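Local coordinates for DUF411 domain-containing protein (Pseudomonas aeruginosa, PDB 6WIS) that binds a cysteine-bridged cluster of four copper ions and probably contributes to bacterial resistance to copper, at residues M90-G93 / E98-D101; G66-A71 / Y106-L111; V7-N12 / D18-L23; L45-S50 / C54-I59. All blocks are in the same frame, centred on the assembly; numbering follows the deposited sequence.

Contact 1: residues M90-G93 / E98-D101; sequences MPVG and EMGD. With CU (copper (II) ion), chain F; ZN (zinc ion), chain J.
Glu98, whose CA lies 4.0 Å from Gly93 N, carries the flat side-chain group of this contact, a carboxylate turned to a zinc ion. The carboxylate faces the metal lopsidedly, OE2 of Glu98 bonding the zinc at 2.3 Å and OE1 of Glu98 standing farther off at 3.0 Å, where it takes a weak hydrogen bond from Gly96 N. A bend at chi2 (-79°) folds the chain toward the metal, although the CB bond of Glu98 points away from residues 90-93. No hydrogen bond joins the two segments. Their apolar touch is Val92 CG1 to CB of Met99, 4.1 Å apart, with the side chains crossing at about a right angle; Val92 presents CG1 by setting it opposite its own backbone N (chi1 175°). At the start of 90-93, the selenium SE of the selenomethionine Met90 binds a copper ion at 2.4 Å, a site completed by Cys15 and Met97. Both segments belong to one surface loop between strands 84-86 and 106-111, and the contact draws its two arms together, while Asp18 and His22 of helix 14-24 share the zinc with Glu98.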
loop_
_atom_site.group_PDB
_atom_site.type_symbol
_atom_site.label_atom_id
_atom_site.label_comp_id
_atom_site.label_asym_id
_atom_site.label_seq_id
_atom_site.Cartn_x
_atom_site.Cartn_y
_atom_site.Cartn_z
HETATM N N MSE A 90 3.345 -10.010 1.488
HETATM C CA MSE A 90 4.208 -9.279 2.407
HETATM C C MSE A 90 5.649 -9.661 2.160
HETATM O O MSE A 90 6.215 -10.447 2.919
HETATM C CB MSE A 90 3.839 -9.560 3.874
HETATM C CG MSE A 90 2.410 -9.242 4.288
HETATM SE SE MSE A 90 2.041 -9.654 6.193
HETATM C CE MSE A 90 2.440 -11.574 6.186
ATOM N N PRO A 91 6.243 -9.110 1.100
ATOM C CA PRO A 91 7.632 -9.470 0.761
ATOM C C PRO A 91 8.597 -8.922 1.798
ATOM O O PRO A 91 8.515 -7.753 2.185
ATOM C CB PRO A 91 7.849 -8.823 -0.609
ATOM C CG PRO A 91 6.808 -7.751 -0.694
ATOM C CD PRO A 91 5.628 -8.235 0.090
ATOM N N VAL A 92 9.501 -9.784 2.262
ATOM C CA VAL A 92 10.498 -9.341 3.235
ATOM C C VAL A 92 11.413 -8.316 2.568
ATOM O O VAL A 92 11.785 -8.458 1.400
ATOM C CB VAL A 92 11.289 -10.546 3.787
ATOM C CG1 VAL A 92 12.425 -10.086 4.708
ATOM C CG2 VAL A 92 10.378 -11.478 4.555
ATOM N N GLY A 93 11.765 -7.266 3.298
ATOM C CA GLY A 93 12.583 -6.199 2.766
ATOM C C GLY A 93 11.806 -4.990 2.282
ATOM O O GLY A 93 12.403 -3.926 2.081
ATOM N N GLU A 98 10.933 -5.017 6.851
ATOM C CA GLU A 98 12.360 -5.231 6.643
ATOM C C GLU A 98 12.938 -6.062 7.792
ATOM O O GLU A 98 12.615 -5.842 8.968
ATOM C CB GLU A 98 13.096 -3.899 6.482
ATOM C CG GLU A 98 13.357 -3.141 7.730
ATOM C CD GLU A 98 12.152 -2.385 8.253
ATOM O OE1 GLU A 98 11.023 -2.452 7.690
ATOM O OE2 GLU A 98 12.375 -1.713 9.265
HETATM N N MSE A 99 13.751 -7.054 7.442
HETATM C CA MSE A 99 14.357 -7.937 8.437
HETATM C C MSE A 99 15.804 -8.278 8.056
HETATM O O MSE A 99 16.099 -9.419 7.679
HETATM C CB MSE A 99 13.530 -9.224 8.567
HETATM C CG MSE A 99 12.092 -8.989 8.996
HETATM SE SE MSE A 99 11.021 -10.564 9.170
HETATM C CE MSE A 99 9.365 -9.649 9.484
ATOM N N GLY A 100 16.692 -7.298 8.116
ATOM C CA GLY A 100 18.094 -7.541 7.792
ATOM C C GLY A 100 18.411 -7.322 6.323
ATOM O O GLY A 100 17.698 -6.627 5.591
ATOM N N ASP A 101 19.509 -7.938 5.885
ATOM C CA ASP A 101 19.979 -7.717 4.521
ATOM C C ASP A 101 19.056 -8.343 3.477
ATOM O O ASP A 101 19.058 -7.903 2.325
ATOM C CB ASP A 101 21.414 -8.258 4.357
ATOM C CG ASP A 101 22.479 -7.273 4.852
ATOM O OD1 ASP A 101 22.637 -6.192 4.236
ATOM O OD2 ASP A 101 23.161 -7.570 5.861
HETATM CU CU CU F . 3.868 -8.690 7.450
HETATM ZN ZN ZN J . 10.635 -0.350 9.858
#

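Contact 2: residues G66-A71 / Y106-L111; sequences GHVPAA and YQVVGL. With CU (copper (II) ion), chain D.
An inverse gamma turn centred on His67 leads into Pro69, the N-cap residue of helix 70-77, and the residues leaving this turn, Val68 and Pro69, lie against Val108 and Tyr106 of strand 106-111. The turn is identified by its weak backbone bond, Val68 N to Gly66 O at 2.8 Å. It faces two ways. His67 leads away from the strand and binds a copper ion through NE2 at 2.1 Å, sharing that metal with Cys15 and Cys54. Its other ring nitrogen, ND1, is hydrogen-bonded to Pro95 O, and a ring gripped at both nitrogens has little freedom to rotate. On the strand side the contact is plain packing, with no hydrogen bond across it. The closest CA atoms, those of Val68 and Val108, are 6.5 Å apart, and the two valines cross at about a right angle with CG1 of Val68 3.9 Å from CG1 of Val108. Both branches of Val108 are used, because the other one, CG2, meets CD of Pro69 tip to tip at 3.7 Å. Tyr106, stacked on the ring of Tyr123 from strand 117-123, reaches Pro69 from the opposite direction. With chi1 at 71°, its ring starts between the backbone N and carbonyl carbon, and its far end, OH of Tyr106, stops 3.6 Å from CG of Pro69.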
loop_
_atom_site.group_PDB
_atom_site.type_symbol
_atom_site.label_atom_id
_atom_site.label_comp_id
_atom_site.label_asym_id
_atom_site.label_seq_id
_atom_site.Cartn_x
_atom_site.Cartn_y
_atom_site.Cartn_z
ATOM N N GLY A 66 -0.874 -2.844 0.748
ATOM C CA GLY A 66 0.375 -3.433 1.191
ATOM C C GLY A 66 1.528 -2.450 1.381
ATOM O O GLY A 66 1.370 -1.222 1.509
ATOM N N HIS A 67 2.722 -3.029 1.429
ATOM C CA HIS A 67 3.927 -2.314 1.852
ATOM C C HIS A 67 4.553 -1.520 0.697
ATOM O O HIS A 67 5.700 -1.728 0.306
ATOM C CB HIS A 67 4.893 -3.319 2.471
ATOM C CG HIS A 67 4.418 -3.847 3.793
ATOM N ND1 HIS A 67 4.779 -3.272 4.994
ATOM C CD2 HIS A 67 3.562 -4.847 4.101
ATOM C CE1 HIS A 67 4.175 -3.902 5.985
ATOM N NE2 HIS A 67 3.425 -4.861 5.473
ATOM N N VAL A 68 3.768 -0.581 0.164
ATOM C CA VAL A 68 4.239 0.311 -0.913
ATOM C C VAL A 68 5.190 1.352 -0.330
ATOM O O VAL A 68 4.835 2.021 0.659
ATOM C CB VAL A 68 3.057 1.002 -1.596
ATOM C CG1 VAL A 68 3.575 1.889 -2.747
ATOM C CG2 VAL A 68 1.995 -0.021 -2.118
ATOM N N PRO A 69 6.380 1.545 -0.897
ATOM C CA PRO A 69 7.271 2.596 -0.388
ATOM C C PRO A 69 6.670 3.983 -0.585
ATOM O O PRO A 69 5.942 4.233 -1.549
ATOM C CB PRO A 69 8.543 2.416 -1.233
ATOM C CG PRO A 69 8.521 0.929 -1.596
ATOM C CD PRO A 69 7.054 0.684 -1.888
ATOM N N ALA A 70 7.027 4.898 0.323
ATOM C CA ALA A 70 6.499 6.262 0.281
ATOM C C ALA A 70 6.705 6.921 -1.082
ATOM O O ALA A 70 5.787 7.555 -1.618
ATOM C CB ALA A 70 7.146 7.104 1.384
ATOM N N ALA A 71 7.907 6.786 -1.658
ATOM C CA ALA A 71 8.204 7.423 -2.946
ATOM C C ALA A 71 7.302 6.915 -4.066
ATOM O O ALA A 71 6.959 7.669 -4.986
ATOM C CB ALA A 71 9.671 7.205 -3.335
ATOM N N TYR A 106 10.265 -7.875 -5.374
ATOM C CA TYR A 106 8.858 -7.488 -5.483
ATOM C C TYR A 106 8.717 -6.291 -6.412
ATOM O O TYR A 106 9.687 -5.595 -6.717
ATOM C CB TYR A 106 8.231 -7.177 -4.105
ATOM C CG TYR A 106 8.705 -5.887 -3.429
ATOM C CD1 TYR A 106 9.866 -5.870 -2.660
ATOM C CD2 TYR A 106 7.964 -4.702 -3.534
ATOM C CE1 TYR A 106 10.295 -4.700 -2.039
ATOM C CE2 TYR A 106 8.384 -3.513 -2.915
ATOM C CZ TYR A 106 9.543 -3.528 -2.170
ATOM O OH TYR A 106 9.966 -2.383 -1.548
ATOM N N GLN A 107 7.487 -6.077 -6.864
ATOM C CA GLN A 107 7.123 -4.932 -7.682
ATOM C C GLN A 107 5.984 -4.173 -7.010
ATOM O O GLN A 107 5.163 -4.749 -6.285
ATOM C CB GLN A 107 6.680 -5.362 -9.092
ATOM C CG GLN A 107 7.623 -6.351 -9.798
ATOM C CD GLN A 107 7.005 -6.960 -11.057
ATOM O OE1 GLN A 107 5.889 -7.481 -11.029
ATOM N NE2 GLN A 107 7.727 -6.893 -12.161
ATOM N N VAL A 108 5.952 -2.874 -7.237
ATOM C CA VAL A 108 4.774 -2.069 -6.950
ATOM C C VAL A 108 3.953 -2.000 -8.236
ATOM O O VAL A 108 4.432 -1.516 -9.267
ATOM C CB VAL A 108 5.163 -0.664 -6.462
ATOM C CG1 VAL A 108 3.896 0.179 -6.289
ATOM C CG2 VAL A 108 5.968 -0.754 -5.156
ATOM N N VAL A 109 2.735 -2.511 -8.193
ATOM C CA VAL A 109 1.918 -2.689 -9.386
ATOM C C VAL A 109 0.822 -1.619 -9.396
ATOM O O VAL A 109 -0.077 -1.618 -8.547
ATOM C CB VAL A 109 1.334 -4.104 -9.441
ATOM C CG1 VAL A 109 0.533 -4.308 -10.734
ATOM C CG2 VAL A 109 2.452 -5.151 -9.304
ATOM N N GLY A 110 0.885 -0.706 -10.358
ATOM C CA GLY A 110 -0.183 0.254 -10.518
ATOM C C GLY A 110 -1.341 -0.334 -11.303
ATOM O O GLY A 110 -1.169 -1.212 -12.146
ATOM N N LEU A 111 -2.544 0.125 -10.987
ATOM C CA LEU A 111 -3.747 -0.401 -11.670
ATOM C C LEU A 111 -4.611 0.712 -12.249
ATOM O O LEU A 111 -4.843 1.670 -11.558
ATOM C CB LEU A 111 -4.566 -1.147 -10.629
ATOM C CG LEU A 111 -3.920 -2.432 -10.158
ATOM C CD1 LEU A 111 -4.706 -3.027 -9.010
ATOM C CD2 LEU A 111 -3.808 -3.396 -11.315
HETATM CU CU CU D . 2.283 -6.125 6.713
#

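Contact 3: residues V7-N12 / D18-L23. With ZN (zinc ion), chain J; ZN (zinc ion), chain K.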
loop_
_atom_site.group_PDB
_atom_site.type_symbol
_atom_site.label_atom_id
_atom_site.label_comp_id
_atom_site.label_asym_id
_atom_site.label_seq_id
_atom_site.Cartn_x
_atom_site.Cartn_y
_atom_site.Cartn_z
ATOM N N VAL A 7 -5.523 4.402 6.802
ATOM C CA VAL A 7 -5.081 3.012 6.699
ATOM C C VAL A 7 -6.060 2.099 7.436
ATOM O O VAL A 7 -6.343 2.303 8.628
ATOM C CB VAL A 7 -3.657 2.838 7.237
ATOM C CG1 VAL A 7 -3.216 1.368 7.117
ATOM C CG2 VAL A 7 -2.699 3.765 6.454
ATOM N N HIS A 8 -6.568 1.095 6.723
ATOM C CA HIS A 8 -7.328 -0.011 7.305
ATOM C C HIS A 8 -6.382 -1.199 7.383
ATOM O O HIS A 8 -5.868 -1.642 6.349
ATOM C CB HIS A 8 -8.553 -0.374 6.454
ATOM C CG HIS A 8 -9.268 0.802 5.871
ATOM N ND1 HIS A 8 -10.510 1.211 6.309
ATOM C CD2 HIS A 8 -8.921 1.655 4.875
ATOM C CE1 HIS A 8 -10.895 2.268 5.617
ATOM N NE2 HIS A 8 -9.948 2.561 4.741
ATOM N N ARG A 9 -6.128 -1.706 8.592
ATOM C CA ARG A 9 -5.085 -2.715 8.749
ATOM C C ARG A 9 -5.588 -3.952 9.487
ATOM O O ARG A 9 -6.488 -3.883 10.327
ATOM C CB ARG A 9 -3.856 -2.138 9.469
ATOM C CG ARG A 9 -4.136 -1.566 10.858
ATOM C CD ARG A 9 -2.841 -1.156 11.556
ATOM N NE ARG A 9 -3.075 -0.342 12.740
ATOM C CZ ARG A 9 -3.069 -0.793 13.998
ATOM N NH1 ARG A 9 -2.847 -2.074 14.261
ATOM N NH2 ARG A 9 -3.274 0.055 15.000
ATOM N N ASP A 10 -4.971 -5.087 9.152
ATOM C CA ASP A 10 -5.252 -6.363 9.802
ATOM C C ASP A 10 -5.032 -6.278 11.306
ATOM O O ASP A 10 -4.121 -5.589 11.784
ATOM C CB ASP A 10 -4.354 -7.443 9.221
ATOM C CG ASP A 10 -4.915 -8.042 7.954
ATOM O OD1 ASP A 10 -6.028 -7.636 7.549
ATOM O OD2 ASP A 10 -4.252 -8.922 7.371
ATOM N N ALA A 11 -5.882 -6.965 12.057
ATOM C CA ALA A 11 -5.657 -7.044 13.498
ATOM C C ALA A 11 -4.359 -7.793 13.785
ATOM O O ALA A 11 -4.001 -8.735 13.071
ATOM C CB ALA A 11 -6.831 -7.747 14.198
ATOM N N ASN A 12 -3.647 -7.350 14.831
ATOM C CA ASN A 12 -2.496 -8.078 15.399
ATOM C C ASN A 12 -1.366 -8.246 14.387
ATOM O O ASN A 12 -0.702 -9.283 14.327
ATOM C CB ASN A 12 -2.911 -9.444 15.966
ATOM C CG ASN A 12 -1.796 -10.081 16.812
ATOM O OD1 ASN A 12 -1.246 -9.433 17.707
ATOM N ND2 ASN A 12 -1.425 -11.315 16.492
ATOM N N ASP A 18 4.580 -0.740 11.562
ATOM C CA ASP A 18 5.911 -0.290 11.166
ATOM C C ASP A 18 5.849 0.490 9.855
ATOM O O ASP A 18 6.487 1.541 9.715
ATOM C CB ASP A 18 6.844 -1.518 11.046
ATOM C CG ASP A 18 8.331 -1.149 10.840
ATOM O OD1 ASP A 18 8.760 -0.037 11.156
ATOM O OD2 ASP A 18 9.093 -1.998 10.371
ATOM N N TRP A 19 5.082 -0.009 8.881
ATOM C CA TRP A 19 4.896 0.737 7.633
ATOM C C TRP A 19 4.308 2.128 7.894
ATOM O O TRP A 19 4.756 3.125 7.311
ATOM C CB TRP A 19 4.002 -0.070 6.704
ATOM C CG TRP A 19 3.711 0.522 5.391
ATOM C CD1 TRP A 19 4.559 0.610 4.326
ATOM C CD2 TRP A 19 2.456 1.074 4.961
ATOM N NE1 TRP A 19 3.903 1.193 3.247
ATOM C CE2 TRP A 19 2.608 1.465 3.612
ATOM C CE3 TRP A 19 1.209 1.256 5.582
ATOM C CZ2 TRP A 19 1.560 2.027 2.873
ATOM C CZ3 TRP A 19 0.161 1.817 4.842
ATOM C CH2 TRP A 19 0.345 2.206 3.511
ATOM N N ILE A 20 3.319 2.216 8.787
ATOM C CA ILE A 20 2.768 3.518 9.155
ATOM C C ILE A 20 3.869 4.428 9.707
ATOM O O ILE A 20 3.915 5.628 9.400
ATOM C CB ILE A 20 1.611 3.324 10.148
ATOM C CG1 ILE A 20 0.406 2.722 9.417
ATOM C CG2 ILE A 20 1.279 4.628 10.868
ATOM C CD1 ILE A 20 -0.763 2.341 10.343
ATOM N N LYS A 21 4.804 3.868 10.484
ATOM C CA LYS A 21 5.855 4.710 11.057
ATOM C C LYS A 21 6.822 5.201 9.987
ATOM O O LYS A 21 7.276 6.342 10.054
ATOM C CB LYS A 21 6.579 3.961 12.185
ATOM C CG LYS A 21 5.740 3.915 13.471
ATOM C CD LYS A 21 6.359 3.099 14.605
ATOM C CE LYS A 21 7.613 3.771 15.149
ATOM N NZ LYS A 21 8.133 3.148 16.408
ATOM N N HIS A 22 7.095 4.385 8.963
ATOM C CA HIS A 22 7.906 4.829 7.828
ATOM C C HIS A 22 7.218 5.943 7.041
ATOM O O HIS A 22 7.882 6.873 6.556
ATOM C CB HIS A 22 8.204 3.646 6.890
ATOM C CG HIS A 22 9.202 2.670 7.430
ATOM N ND1 HIS A 22 10.471 2.541 6.911
ATOM C CD2 HIS A 22 9.114 1.762 8.433
ATOM C CE1 HIS A 22 11.122 1.598 7.567
ATOM N NE2 HIS A 22 10.325 1.115 8.499
ATOM N N LEU A 23 5.897 5.843 6.858
ATOM C CA LEU A 23 5.166 6.914 6.186
ATOM C C LEU A 23 5.241 8.207 6.978
ATOM O O LEU A 23 5.477 9.279 6.411
ATOM C CB LEU A 23 3.696 6.521 5.963
ATOM C CG LEU A 23 3.416 5.325 5.045
ATOM C CD1 LEU A 23 1.924 5.167 4.844
ATOM C CD2 LEU A 23 4.118 5.486 3.707
HETATM ZN ZN ZN J . 10.635 -0.350 9.858
HETATM ZN ZN ZN K . -11.575 0.308 7.864
#
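Unusually, the apolar seam in which Val7 meets Trp19 and Ile20 lies between two zinc sites that take no part in it. On the strand, ND1 of His8 binds one zinc at 2.1 Å, with His33 and Glu35; on the helix, Asp18 holds the other through OD1 and OD2, each at 2.3 Å, and His22 adds NE2 at 2.0 Å. CG2 of Val7 comes 3.8 Å from CZ3 of Trp19, whose CG lies anti to the backbone N (chi1 -180°), bringing the far end of the indole nearer the strand. CG1 of Val7 approaches CD1 of Ile20 at 4.2 Å, the two side chains running alongside one another in opposite senses. That same CD1 also touches CD of Arg9, whose NE forms a salt bridge with Asp32. Leu23 CD1 sits 3.5 Å above one face of the indole, nearer the ring's margin than its centre, NE1 is hydrogen-bonded to Val68 O, and the ring stacks on copper-binding His55 and meets His67 edge-to-face. Strand 7-9 and helix 18-23 run nearly antiparallel, at 162°. They open the beta-alpha-beta unit 4-9, 14-24, 29-34, where Ile20 also packs on strand 29-34 and Trp19 on helix 70-77.

Contact 4: residues L45-S50 / C54-I59; sequences LGVPYS and CHTGVI. With CU (copper (II) ion), chain C; CU (copper (II) ion), chain D.
The backbones of 45-50 and 54-59 stay well apart, the nearest CA atoms being those of Leu45 and Val58 at 8.7 Å, so side chains alone bridge them. Leu45 does most of this with one methyl. Its CD1 meets CG2 of Thr56 tip to tip at 3.6 Å, and the same CD1 lies 3.8 Å from CG2 of Val58. Thr56 can offer its methyl because CG2 stands opposite the backbone N, while OG1 turns elsewhere, hydrogen-bonded to Glu65 OE1 and Lys42 NZ; the buried hydroxyl is thereby satisfied. Val47 CG2 adds a looser approach to Thr56 CG2. Gly46, with phi 85°, is the C-prime residue of a Schellman motif, evidenced by backbone bonds from Val47 N to Lys42 O and from Gly46 N to Ser43 O. It ends helix 38-45 where Leu45 reaches over the strand. At the start of the other segment, SG of Cys54 is 2.3 Å from each of two copper ions, and ND1 of His55 binds one of them at 2.2 Å. Such a bridging thiolate is characteristic of this protein's cysteine-bridged tetranuclear copper cluster, in which Cys15 and Cys16 also serve more than one copper ion.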
loop_
_atom_site.group_PDB
_atom_site.type_symbol
_atom_site.label_atom_id
_atom_site.label_comp_id
_atom_site.label_asym_id
_atom_site.label_seq_id
_atom_site.Cartn_x
_atom_site.Cartn_y
_atom_site.Cartn_z
ATOM N N LEU A 45 -12.934 -0.806 -2.834
ATOM C CA LEU A 45 -11.897 0.010 -3.444
ATOM C C LEU A 45 -11.421 -0.554 -4.772
ATOM O O LEU A 45 -10.701 0.138 -5.499
ATOM C CB LEU A 45 -10.719 0.146 -2.466
ATOM C CG LEU A 45 -10.969 1.058 -1.259
ATOM C CD1 LEU A 45 -9.968 0.794 -0.163
ATOM C CD2 LEU A 45 -10.879 2.524 -1.688
ATOM N N GLY A 46 -11.794 -1.792 -5.100
ATOM C CA GLY A 46 -11.364 -2.396 -6.339
ATOM C C GLY A 46 -10.012 -3.069 -6.283
ATOM O O GLY A 46 -9.358 -3.209 -7.321
ATOM N N VAL A 47 -9.572 -3.506 -5.107
ATOM C CA VAL A 47 -8.305 -4.227 -5.025
ATOM C C VAL A 47 -8.508 -5.609 -5.627
ATOM O O VAL A 47 -9.362 -6.360 -5.137
ATOM C CB VAL A 47 -7.806 -4.348 -3.578
ATOM C CG1 VAL A 47 -6.473 -5.136 -3.551
ATOM C CG2 VAL A 47 -7.702 -2.957 -2.910
ATOM N N PRO A 48 -7.740 -6.004 -6.644
ATOM C CA PRO A 48 -7.946 -7.329 -7.246
ATOM C C PRO A 48 -7.678 -8.451 -6.262
ATOM O O PRO A 48 -6.738 -8.405 -5.456
ATOM C CB PRO A 48 -6.935 -7.361 -8.403
ATOM C CG PRO A 48 -6.625 -5.903 -8.670
ATOM C CD PRO A 48 -6.632 -5.291 -7.296
ATOM N N TYR A 49 -8.496 -9.485 -6.385
ATOM C CA TYR A 49 -8.519 -10.675 -5.555
ATOM C C TYR A 49 -7.142 -11.119 -5.060
ATOM O O TYR A 49 -6.866 -11.059 -3.854
ATOM C CB TYR A 49 -9.229 -11.774 -6.366
ATOM C CG TYR A 49 -9.457 -13.069 -5.642
ATOM C CD1 TYR A 49 -10.124 -13.103 -4.423
ATOM C CD2 TYR A 49 -9.031 -14.270 -6.193
ATOM C CE1 TYR A 49 -10.339 -14.304 -3.751
ATOM C CE2 TYR A 49 -9.242 -15.472 -5.535
ATOM C CZ TYR A 49 -9.894 -15.485 -4.321
ATOM O OH TYR A 49 -10.095 -16.681 -3.675
ATOM N N SER A 50 -6.253 -11.545 -5.962
ATOM C CA SER A 50 -4.949 -12.051 -5.539
ATOM C C SER A 50 -3.877 -10.967 -5.524
ATOM O O SER A 50 -2.688 -11.254 -5.749
ATOM C CB SER A 50 -4.513 -13.216 -6.427
ATOM O OG SER A 50 -3.878 -12.710 -7.596
ATOM N N CYS A 54 -1.836 -7.148 3.755
ATOM C CA CYS A 54 -2.231 -7.101 5.164
ATOM C C CYS A 54 -2.888 -5.779 5.575
ATOM O O CYS A 54 -3.409 -5.670 6.698
ATOM C CB CYS A 54 -0.982 -7.343 6.022
ATOM S SG CYS A 54 0.399 -6.297 5.419
ATOM N N HIS A 55 -2.836 -4.756 4.728
ATOM C CA HIS A 55 -3.482 -3.489 5.056
ATOM C C HIS A 55 -3.847 -2.780 3.755
ATOM O O HIS A 55 -3.297 -3.082 2.699
ATOM C CB HIS A 55 -2.568 -2.596 5.914
ATOM C CG HIS A 55 -1.325 -2.142 5.200
ATOM N ND1 HIS A 55 -0.069 -2.633 5.494
ATOM C CD2 HIS A 55 -1.149 -1.250 4.192
ATOM C CE1 HIS A 55 0.828 -2.064 4.706
ATOM N NE2 HIS A 55 0.197 -1.235 3.890
ATOM N N THR A 56 -4.760 -1.816 3.844
ATOM C CA THR A 56 -5.202 -1.047 2.681
ATOM C C THR A 56 -5.236 0.423 3.077
ATOM O O THR A 56 -5.953 0.786 4.012
ATOM C CB THR A 56 -6.587 -1.486 2.193
ATOM O OG1 THR A 56 -6.595 -2.905 1.943
ATOM C CG2 THR A 56 -6.939 -0.744 0.898
ATOM N N GLY A 57 -4.428 1.258 2.401
ATOM C CA GLY A 57 -4.461 2.695 2.607
ATOM C C GLY A 57 -5.304 3.385 1.540
ATOM O O GLY A 57 -5.532 2.823 0.470
ATOM N N VAL A 58 -5.790 4.592 1.848
ATOM C CA VAL A 58 -6.556 5.393 0.885
ATOM C C VAL A 58 -5.995 6.801 0.901
ATOM O O VAL A 58 -5.936 7.441 1.961
ATOM C CB VAL A 58 -8.069 5.426 1.184
ATOM C CG1 VAL A 58 -8.812 6.124 0.017
ATOM C CG2 VAL A 58 -8.622 4.004 1.365
ATOM N N ILE A 59 -5.580 7.293 -0.263
ATOM C CA ILE A 59 -5.039 8.647 -0.332
ATOM C C ILE A 59 -5.636 9.308 -1.562
ATOM O O ILE A 59 -5.535 8.764 -2.666
ATOM C CB ILE A 59 -3.494 8.695 -0.369
ATOM C CG1 ILE A 59 -3.009 10.150 -0.522
ATOM C CG2 ILE A 59 -2.900 7.791 -1.487
ATOM C CD1 ILE A 59 -1.585 10.387 0.028
HETATM CU CU CU C . -0.043 -4.475 6.676
HETATM CU CU CU D . 2.283 -6.125 6.713
#

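How the contacts relate
Contacts 1, 2 and 4 each deliver ligands to the copper cluster. Contacts 2 and 4 share a copper ion, where His67 NE2 and Cys54 SG come within 3.4 Å, and Met90 CG of contact 1 packs 3.7 Å from that SG. Contact 3 joins contact 1 at a zinc ion and adjoins contact 4 in the sheet, His8 O lying 2.7 Å from Thr56 N in a probable hydrogen bond. Along the chain, contact 1 is nested inside the loop closed by contact 2. The beta-alpha-beta unit of contact 3, continued by antiparallel strands 55-59 and 62-65 and helix 70-77, is consistent with a thioredoxin-like core, to which strand 106-111 is an addition.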